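Local coordinates for uncharacterized protein (Bacteroides ovatus, PDB 4DQA) that is of unknown function but, with a concanavalin A-like lectin/glucanase domain following a BT_3987-like N-terminal domain, probably binds carbohydrate, at residues A[167-172]-A[277-282]; A[143-148]-A[264-269]. All coordinates share one frame; numbering follows the deposited sequence. Where two conformers were deposited one is given.

Contact 1 (A[167-172]-A[277-282]); sequences ALINVD and RPFHGK
The carbonyl oxygen of Asn170 is held chiefly by the amide N of Lys282, 2.8 Å away and in the carbonyl plane, with a fairly straight bond (162° at the hydrogen). The preceding residue adds a CA-H...O contact, Gly281 CA lying 3.1 Å from Asn170 O, and a water stands near the same oxygen. Asn170 N answers to Lys282 O, completing an antiparallel hydrogen-bonded pair. One residue on, the lack of a side chain at Gly281 lets its CA come within 4.3 Å of Val171 CA, and Asp172 N donates to His280 O at 2.8 Å. The carboxylate of Asp172 then reaches over Gly281. Its OD2 is joined to Lys282 NZ through a water that donates to the acid and accepts from the amine; NZ itself stays 4.5 Å from Asp172 OD1, too far for a salt bridge. On the buried side, Phe279 CG is anti to its backbone N (chi1 -172°), and CZ at the end of the ring meets both Ile169 CB and Val171 CG2 at 4.0 Å. The segments thus pair where the chain turns a corner at Gly281 and enters strand 282-289, an inner strand of the concanavalin A-like β-sandwich.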
ATOM      1  N   ALA A 167       6.814   8.009  -6.318  1.00 12.99           N
ATOM      2  CA  ALA A 167       6.009   7.443  -7.406  1.00 11.51           C
ATOM      3  C   ALA A 167       6.512   6.068  -7.759  1.00 11.42           C
ATOM      4  O   ALA A 167       7.701   5.750  -7.585  1.00 12.51           O
ATOM      5  CB  ALA A 167       6.096   8.303  -8.631  1.00 12.89           C
ATOM      6  N   LEU A 168       5.618   5.259  -8.317  1.00 10.70           N
ATOM      7  CA  LEU A 168       6.007   4.078  -9.093  1.00 11.03           C
ATOM      8  C   LEU A 168       6.132   4.539 -10.540  1.00 10.95           C
ATOM      9  O   LEU A 168       5.224   5.199 -11.081  1.00 11.56           O
ATOM     10  CB  LEU A 168       4.959   2.970  -9.012  1.00 11.73           C
ATOM     11  CG  LEU A 168       4.799   2.344  -7.640  1.00 12.09           C
ATOM     12  CD1 LEU A 168       3.442   1.626  -7.514  1.00 13.37           C
ATOM     13  CD2 LEU A 168       5.942   1.396  -7.306  1.00 14.44           C
ATOM     14  N   ILE A 169       7.252   4.191 -11.175  1.00 11.32           N
ATOM     15  CA  ILE A 169       7.511   4.577 -12.562  1.00 10.49           C
ATOM     16  C   ILE A 169       7.995   3.394 -13.374  1.00  9.59           C
ATOM     17  O   ILE A 169       8.587   2.447 -12.879  1.00 11.53           O
ATOM     18  CB  ILE A 169       8.553   5.726 -12.683  1.00 11.05           C
ATOM     19  CG1 ILE A 169       9.934   5.259 -12.224  1.00 13.72           C
ATOM     20  CG2 ILE A 169       8.066   6.937 -11.904  1.00 12.60           C
ATOM     21  CD1 ILE A 169      11.019   6.280 -12.524  1.00 15.71           C
ATOM     22  N   ASN A 170       7.710   3.482 -14.670  1.00 10.28           N
ATOM     23  CA  ASN A 170       8.144   2.500 -15.647  1.00 11.75           C
ATOM     24  C   ASN A 170       8.451   3.255 -16.919  1.00 11.94           C
ATOM     25  O   ASN A 170       7.558   3.800 -17.566  1.00 12.59           O
ATOM     26  CB  ASN A 170       7.052   1.458 -15.877  1.00 12.45           C
ATOM     27  CG  ASN A 170       7.511   0.320 -16.752  1.00 15.22           C
ATOM     28  OD1 ASN A 170       8.238   0.530 -17.713  1.00 14.33           O
ATOM     29  ND2 ASN A 170       7.123  -0.901 -16.399  1.00 17.30           N
ATOM     30  N   VAL A 171       9.732   3.324 -17.256  1.00 11.63           N
ATOM     31  CA  VAL A 171      10.190   4.162 -18.353  1.00 11.24           C
ATOM     32  C   VAL A 171      10.156   3.419 -19.688  1.00 12.93           C
ATOM     33  O   VAL A 171      10.710   2.318 -19.813  1.00 13.37           O
ATOM     34  CB  VAL A 171      11.640   4.611 -18.084  1.00 13.12           C
ATOM     35  CG1 VAL A 171      12.134   5.520 -19.183  1.00 14.06           C
ATOM     36  CG2 VAL A 171      11.735   5.324 -16.757  1.00 15.34           C
ATOM     37  N   ASP A 172       9.529   4.038 -20.694  1.00 11.83           N
ATOM     38  CA  ASP A 172       9.530   3.480 -22.034  1.00 13.48           C
ATOM     39  C   ASP A 172      10.876   3.697 -22.731  1.00 14.13           C
ATOM     40  O   ASP A 172      11.424   2.784 -23.382  1.00 14.66           O
ATOM     41  CB  ASP A 172       8.409   4.083 -22.884  1.00 12.78           C
ATOM     42  CG  ASP A 172       7.026   3.547 -22.522  1.00 16.55           C
ATOM     43  OD1 ASP A 172       6.915   2.398 -22.059  1.00 18.88           O
ATOM     44  OD2 ASP A 172       6.045   4.276 -22.749  1.00 19.35           O
ATOM     45  N   ARG A 277      10.931  18.650 -21.522  1.00 13.31           N
ATOM     46  CA  ARG A 277      11.496  17.483 -20.861  1.00 13.22           C
ATOM     47  C   ARG A 277      10.445  16.426 -20.472  1.00 11.36           C
ATOM     48  O   ARG A 277      10.395  15.932 -19.339  1.00 11.93           O
ATOM     49  CB  ARG A 277      12.345  17.927 -19.669  1.00 13.31           C
ATOM     50  CG  ARG A 277      13.504  18.801 -20.095  1.00 14.27           C
ATOM     51  CD  ARG A 277      14.027  19.680 -18.976  1.00 15.88           C
ATOM     52  NE  ARG A 277      14.886  20.714 -19.523  1.00 17.65           N
ATOM     53  CZ  ARG A 277      15.420  21.693 -18.809  1.00 17.29           C
ATOM     54  NH1 ARG A 277      15.275  21.717 -17.496  1.00 19.14           N
ATOM     55  NH2 ARG A 277      16.124  22.629 -19.425  1.00 21.04           N
ATOM     56  N   PRO A 278       9.627  16.015 -21.447  1.00 11.59           N
ATOM     57  CA  PRO A 278       8.584  15.043 -21.114  1.00 11.62           C
ATOM     58  C   PRO A 278       9.103  13.665 -20.719  1.00 12.80           C
ATOM     59  O   PRO A 278      10.076  13.155 -21.296  1.00 13.54           O
ATOM     60  CB  PRO A 278       7.782  14.920 -22.407  1.00 12.90           C
ATOM     61  CG  PRO A 278       8.741  15.341 -23.499  1.00 15.05           C
ATOM     62  CD  PRO A 278       9.619  16.386 -22.872  1.00 12.80           C
ATOM     63  N   PHE A 279       8.398  13.056 -19.772  1.00 12.42           N
ATOM     64  CA  PHE A 279       8.575  11.670 -19.436  1.00 12.01           C
ATOM     65  C   PHE A 279       7.875  10.807 -20.449  1.00 11.52           C
ATOM     66  O   PHE A 279       6.765  11.121 -20.880  1.00 13.42           O
ATOM     67  CB  PHE A 279       7.934  11.460 -18.074  1.00 12.39           C
ATOM     68  CG  PHE A 279       8.170  10.106 -17.459  1.00 12.50           C
ATOM     69  CD1 PHE A 279       9.333   9.859 -16.775  1.00 15.81           C
ATOM     70  CD2 PHE A 279       7.187   9.142 -17.446  1.00 12.28           C
ATOM     71  CE1 PHE A 279       9.554   8.616 -16.181  1.00 16.60           C
ATOM     72  CE2 PHE A 279       7.397   7.905 -16.836  1.00 13.67           C
ATOM     73  CZ  PHE A 279       8.572   7.653 -16.206  1.00 13.75           C
ATOM     74  N   HIS A 280       8.511   9.689 -20.828  1.00 12.12           N
ATOM     75  CA  HIS A 280       7.876   8.704 -21.686  1.00 10.67           C
ATOM     76  C   HIS A 280       7.812   7.387 -20.963  1.00 10.41           C
ATOM     77  O   HIS A 280       8.832   6.705 -20.792  1.00 12.15           O
ATOM     78  CB  HIS A 280       8.658   8.546 -22.978  1.00 13.20           C
ATOM     79  CG  HIS A 280       8.599   9.767 -23.832  1.00 14.84           C
ATOM     80  ND1 HIS A 280       9.503  10.795 -23.731  1.00 20.73           N
ATOM     81  CD2 HIS A 280       7.686  10.150 -24.755  1.00 19.12           C
ATOM     82  CE1 HIS A 280       9.178  11.746 -24.593  1.00 17.14           C
ATOM     83  NE2 HIS A 280       8.070  11.391 -25.208  1.00 23.40           N
ATOM     84  N   GLY A 281       6.614   7.027 -20.494  1.00 11.33           N
ATOM     85  CA  GLY A 281       6.435   5.824 -19.688  1.00 11.15           C
ATOM     86  C   GLY A 281       5.146   5.888 -18.920  1.00 12.03           C
ATOM     87  O   GLY A 281       4.232   6.614 -19.298  1.00 14.31           O
ATOM     88  N   LYS A 282       5.063   5.095 -17.870  1.00 10.59           N
ATOM     89  CA  LYS A 282       3.888   5.048 -17.025  1.00 10.86           C
ATOM     90  C   LYS A 282       4.228   5.433 -15.599  1.00 11.23           C
ATOM     91  O   LYS A 282       5.356   5.214 -15.133  1.00 12.29           O
ATOM     92  CB  LYS A 282       3.273   3.656 -17.038  1.00 12.66           C
ATOM     93  CG  LYS A 282       2.781   3.202 -18.396  1.00 16.29           C
ATOM     94  CD  LYS A 282       2.269   1.766 -18.288  1.00 20.61           C
ATOM     95  CE  LYS A 282       1.808   1.183 -19.588  1.00 29.33           C
ATOM     96  NZ  LYS A 282       2.982   0.929 -20.478  1.00 24.02           N
TER
HETATM   97  O   HOH W   1       6.004   2.097 -19.444  1.00 24.53           O
HETATM   98  O   HOH W   2       3.635   3.452 -21.779  1.00 21.77           O

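Contact 2 (A[143-148]-A[264-269]); sequences GNFSNH and FYIGRI
Arg268 leans its whole length against the turn at Asn147 and His148. Its CB sits 3.3 Å from His148 O, and CG continues anti to the backbone N (chi1 170°) into a chain that is extended as far as NE. In the Asn147 conformer described, one of two deposited, Arg268 CD comes to 3.2 Å from Asn147 OD1, and that oxygen lies 3.0 Å above the guanidinium plane, offset toward its rim, with the amide and guanidinium planes 30° apart. NE is close to Asn147 OD1 but badly angled for a hydrogen bond. At the tip, NH1 makes a weak bond to Asn147 O, 3.1 Å long and bent to 122°, while NH2 turns to a salt bridge with Glu276, the stronger partner. Deeper in the contact, the buried Phe145 ring meets the other segment: its CD2 rests 3.9 Å from Gly267 CA and its CZ 4.1 Å from Ile266 CG2. A water links the backbones, accepting from His148 N at 2.9 Å and standing within hydrogen-bonding distance of Gly267 O. The imidazole of His148 takes no part across the contact; its ND1 accepts from Ser146 N, 2.9 Å away and nearly in the ring plane, which is consistent with a neutral ring protonated on NE2. Across this contact, then, the arginine's charge is met by amide and carbonyl dipoles, which probably ease its position at the partly buried turn, whereas the charge-to-charge pairing is left to Glu276 and the buried end is held by apolar contact.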
ATOM      1  N   GLY A 143      -0.996   5.223 -15.329  1.00 10.24           N
ATOM      2  CA  GLY A 143      -1.201   6.350 -16.215  1.00  9.86           C
ATOM      3  C   GLY A 143      -0.111   6.503 -17.242  1.00 10.74           C
ATOM      4  O   GLY A 143       1.077   6.380 -16.915  1.00 12.19           O
ATOM      5  N   ASN A 144      -0.513   6.745 -18.492  1.00 11.40           N
ATOM      6  CA  ASN A 144       0.423   6.902 -19.592  1.00 10.25           C
ATOM      7  C   ASN A 144       0.933   8.311 -19.756  1.00 11.96           C
ATOM      8  O   ASN A 144       0.161   9.266 -19.711  1.00 12.48           O
ATOM      9  CB  ASN A 144      -0.201   6.460 -20.911  1.00 11.18           C
ATOM     10  CG  ASN A 144       0.845   6.208 -21.974  1.00 17.34           C
ATOM     11  OD1 ASN A 144       1.733   5.392 -21.779  1.00 22.48           O
ATOM     12  ND2 ASN A 144       0.739   6.898 -23.066  1.00 22.87           N
ATOM     13  N   PHE A 145       2.236   8.437 -20.001  1.00 11.80           N
ATOM     14  CA  PHE A 145       2.862   9.719 -20.300  1.00 12.38           C
ATOM     15  C   PHE A 145       3.637   9.557 -21.591  1.00 13.33           C
ATOM     16  O   PHE A 145       4.489   8.676 -21.725  1.00 12.97           O
ATOM     17  CB  PHE A 145       3.792  10.131 -19.168  1.00 11.88           C
ATOM     18  CG  PHE A 145       3.064  10.522 -17.921  1.00 10.58           C
ATOM     19  CD1 PHE A 145       2.613   9.553 -17.039  1.00 12.86           C
ATOM     20  CD2 PHE A 145       2.786  11.862 -17.649  1.00 12.20           C
ATOM     21  CE1 PHE A 145       1.922   9.896 -15.929  1.00 12.95           C
ATOM     22  CE2 PHE A 145       2.097  12.218 -16.505  1.00 13.21           C
ATOM     23  CZ  PHE A 145       1.657  11.224 -15.648  1.00 12.89           C
ATOM     24  N   SER A 146       3.221  10.336 -22.569  0.50 10.28           N
ATOM     25  CA  SER A 146       3.871  10.456 -23.845  0.50 14.41           C
ATOM     26  C   SER A 146       3.625  11.883 -24.310  0.50 15.58           C
ATOM     27  O   SER A 146       2.842  12.126 -25.239  0.50 16.25           O
ATOM     28  CB  SER A 146       3.264   9.454 -24.808  0.50 16.93           C
ATOM     29  OG  SER A 146       3.874   9.548 -26.086  0.50 20.23           O
ATOM     30  N   ASN A 147       4.306  12.820 -23.650  0.50 11.63           N
ATOM     31  CA  ASN A 147       4.076  14.258 -23.820  0.50 13.34           C
ATOM     32  C   ASN A 147       2.774  14.712 -23.141  0.50 14.15           C
ATOM     33  O   ASN A 147       1.923  15.371 -23.736  0.50 13.39           O
ATOM     34  CB  ASN A 147       4.103  14.675 -25.289  0.50 17.60           C
ATOM     35  CG  ASN A 147       4.404  16.151 -25.461  0.50 17.83           C
ATOM     36  OD1 ASN A 147       5.140  16.742 -24.668  0.50 19.91           O
ATOM     37  ND2 ASN A 147       3.839  16.752 -26.493  0.50 20.56           N
ATOM     38  N   HIS A 148       2.646  14.315 -21.878  1.00 13.43           N
ATOM     39  CA  HIS A 148       1.538  14.649 -20.994  1.00 11.18           C
ATOM     40  C   HIS A 148       2.025  15.282 -19.724  1.00 13.08           C
ATOM     41  O   HIS A 148       3.076  14.935 -19.175  1.00 13.22           O
ATOM     42  CB  HIS A 148       0.724  13.382 -20.694  1.00 12.83           C
ATOM     43  CG  HIS A 148       0.099  12.818 -21.913  1.00 13.25           C
ATOM     44  ND1 HIS A 148       0.746  11.931 -22.731  1.00 14.74           N
ATOM     45  CD2 HIS A 148      -1.052  13.138 -22.541  1.00 14.79           C
ATOM     46  CE1 HIS A 148      -0.012  11.664 -23.786  1.00 16.60           C
ATOM     47  NE2 HIS A 148      -1.105  12.388 -23.687  1.00 16.45           N
ATOM     48  N   PHE A 264       4.521  23.668 -10.055  1.00 16.94           N
ATOM     49  CA  PHE A 264       4.753  22.251  -9.936  1.00 13.91           C
ATOM     50  C   PHE A 264       4.138  21.519 -11.125  1.00 15.37           C
ATOM     51  O   PHE A 264       2.981  21.748 -11.488  1.00 14.52           O
ATOM     52  CB  PHE A 264       4.123  21.765  -8.629  1.00 15.75           C
ATOM     53  CG  PHE A 264       4.551  20.399  -8.184  1.00 15.47           C
ATOM     54  CD1 PHE A 264       3.945  19.259  -8.702  1.00 15.04           C
ATOM     55  CD2 PHE A 264       5.508  20.237  -7.191  1.00 17.00           C
ATOM     56  CE1 PHE A 264       4.310  17.984  -8.291  1.00 16.02           C
ATOM     57  CE2 PHE A 264       5.869  18.953  -6.770  1.00 18.40           C
ATOM     58  CZ  PHE A 264       5.263  17.834  -7.305  1.00 18.04           C
ATOM     59  N   TYR A 265       4.905  20.604 -11.693  1.00 13.17           N
ATOM     60  CA  TYR A 265       4.442  19.759 -12.790  1.00 13.20           C
ATOM     61  C   TYR A 265       4.767  18.311 -12.547  1.00 14.37           C
ATOM     62  O   TYR A 265       5.779  17.989 -11.913  1.00 15.07           O
ATOM     63  CB  TYR A 265       5.100  20.157 -14.122  1.00 12.41           C
ATOM     64  CG  TYR A 265       4.418  21.312 -14.812  1.00 14.26           C
ATOM     65  CD1 TYR A 265       3.262  21.087 -15.552  1.00 15.50           C
ATOM     66  CD2 TYR A 265       4.874  22.612 -14.691  1.00 15.35           C
ATOM     67  CE1 TYR A 265       2.619  22.141 -16.188  1.00 15.34           C
ATOM     68  CE2 TYR A 265       4.222  23.683 -15.322  1.00 16.64           C
ATOM     69  CZ  TYR A 265       3.071  23.414 -16.058  1.00 15.75           C
ATOM     70  OH  TYR A 265       2.453  24.507 -16.677  1.00 20.42           O
ATOM     71  N   ILE A 266       3.917  17.441 -13.090  1.00 13.19           N
ATOM     72  CA  ILE A 266       4.195  16.013 -13.194  1.00 11.50           C
ATOM     73  C   ILE A 266       4.300  15.675 -14.676  1.00 11.44           C
ATOM     74  O   ILE A 266       3.462  16.079 -15.486  1.00 12.52           O
ATOM     75  CB  ILE A 266       3.068  15.160 -12.551  1.00 12.33           C
ATOM     76  CG1 ILE A 266       2.990  15.477 -11.057  1.00 13.29           C
ATOM     77  CG2 ILE A 266       3.307  13.673 -12.794  1.00 14.31           C
ATOM     78  CD1 ILE A 266       1.679  15.056 -10.412  1.00 14.76           C
ATOM     79  N   GLY A 267       5.369  14.987 -15.066  1.00 11.30           N
ATOM     80  CA  GLY A 267       5.462  14.386 -16.390  1.00 11.81           C
ATOM     81  C   GLY A 267       5.994  15.230 -17.527  1.00 12.35           C
ATOM     82  O   GLY A 267       6.459  14.659 -18.512  1.00 12.07           O
ATOM     83  N   ARG A 268       5.900  16.556 -17.432  1.00 13.62           N
ATOM     84  CA  ARG A 268       6.263  17.450 -18.541  1.00 12.22           C
ATOM     85  C   ARG A 268       6.149  18.869 -18.005  1.00 12.43           C
ATOM     86  O   ARG A 268       5.179  19.167 -17.310  1.00 12.85           O
ATOM     87  CB  ARG A 268       5.300  17.248 -19.721  1.00 11.80           C
ATOM     88  CG  ARG A 268       5.391  18.262 -20.837  1.00 12.69           C
ATOM     89  CD  ARG A 268       4.308  18.038 -21.871  1.00 13.27           C
ATOM     90  NE  ARG A 268       4.270  19.081 -22.882  1.00 14.88           N
ATOM     91  CZ  ARG A 268       3.294  19.252 -23.772  1.00 15.84           C
ATOM     92  NH1 ARG A 268       2.230  18.451 -23.760  1.00 17.44           N
ATOM     93  NH2 ARG A 268       3.391  20.238 -24.654  1.00 17.58           N
ATOM     94  N   ILE A 269       7.162  19.700 -18.252  1.00 12.62           N
ATOM     95  CA  ILE A 269       7.186  21.077 -17.763  1.00 12.32           C
ATOM     96  C   ILE A 269       6.560  21.895 -18.871  1.00 14.76           C
ATOM     97  O   ILE A 269       7.235  22.483 -19.730  1.00 14.59           O
ATOM     98  CB  ILE A 269       8.598  21.576 -17.428  1.00 13.91           C
ATOM     99  CG1 ILE A 269       9.349  20.535 -16.595  1.00 14.20           C
ATOM    100  CG2 ILE A 269       8.476  22.861 -16.640  1.00 15.56           C
ATOM    101  CD1 ILE A 269      10.859  20.801 -16.536  1.00 14.92           C
TER
HETATM  102  O   HOH W   3       5.094  13.217 -20.771  1.00 13.23           O

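The segments alternate along the chain, in the order 143-148, 167-172, 264-269, 277-282, yet the centres of contacts 1 and 2 are only about 8 Å apart within the concanavalin A-like domain. The 277-282 segment joins them: Gly281 O probably accepts from Phe145 N at 2.8 Å, and Phe279 N probably bonds to Gly267 O at the same distance. It leads into strand 282-289, which pairs with both 141-146 and 163-171 in one antiparallel sheet, while strand 264-266 belongs to a second, five-stranded sheet. Together the contacts therefore connect these two sheets of the domain through one chain segment, bringing together residues more than a hundred positions apart.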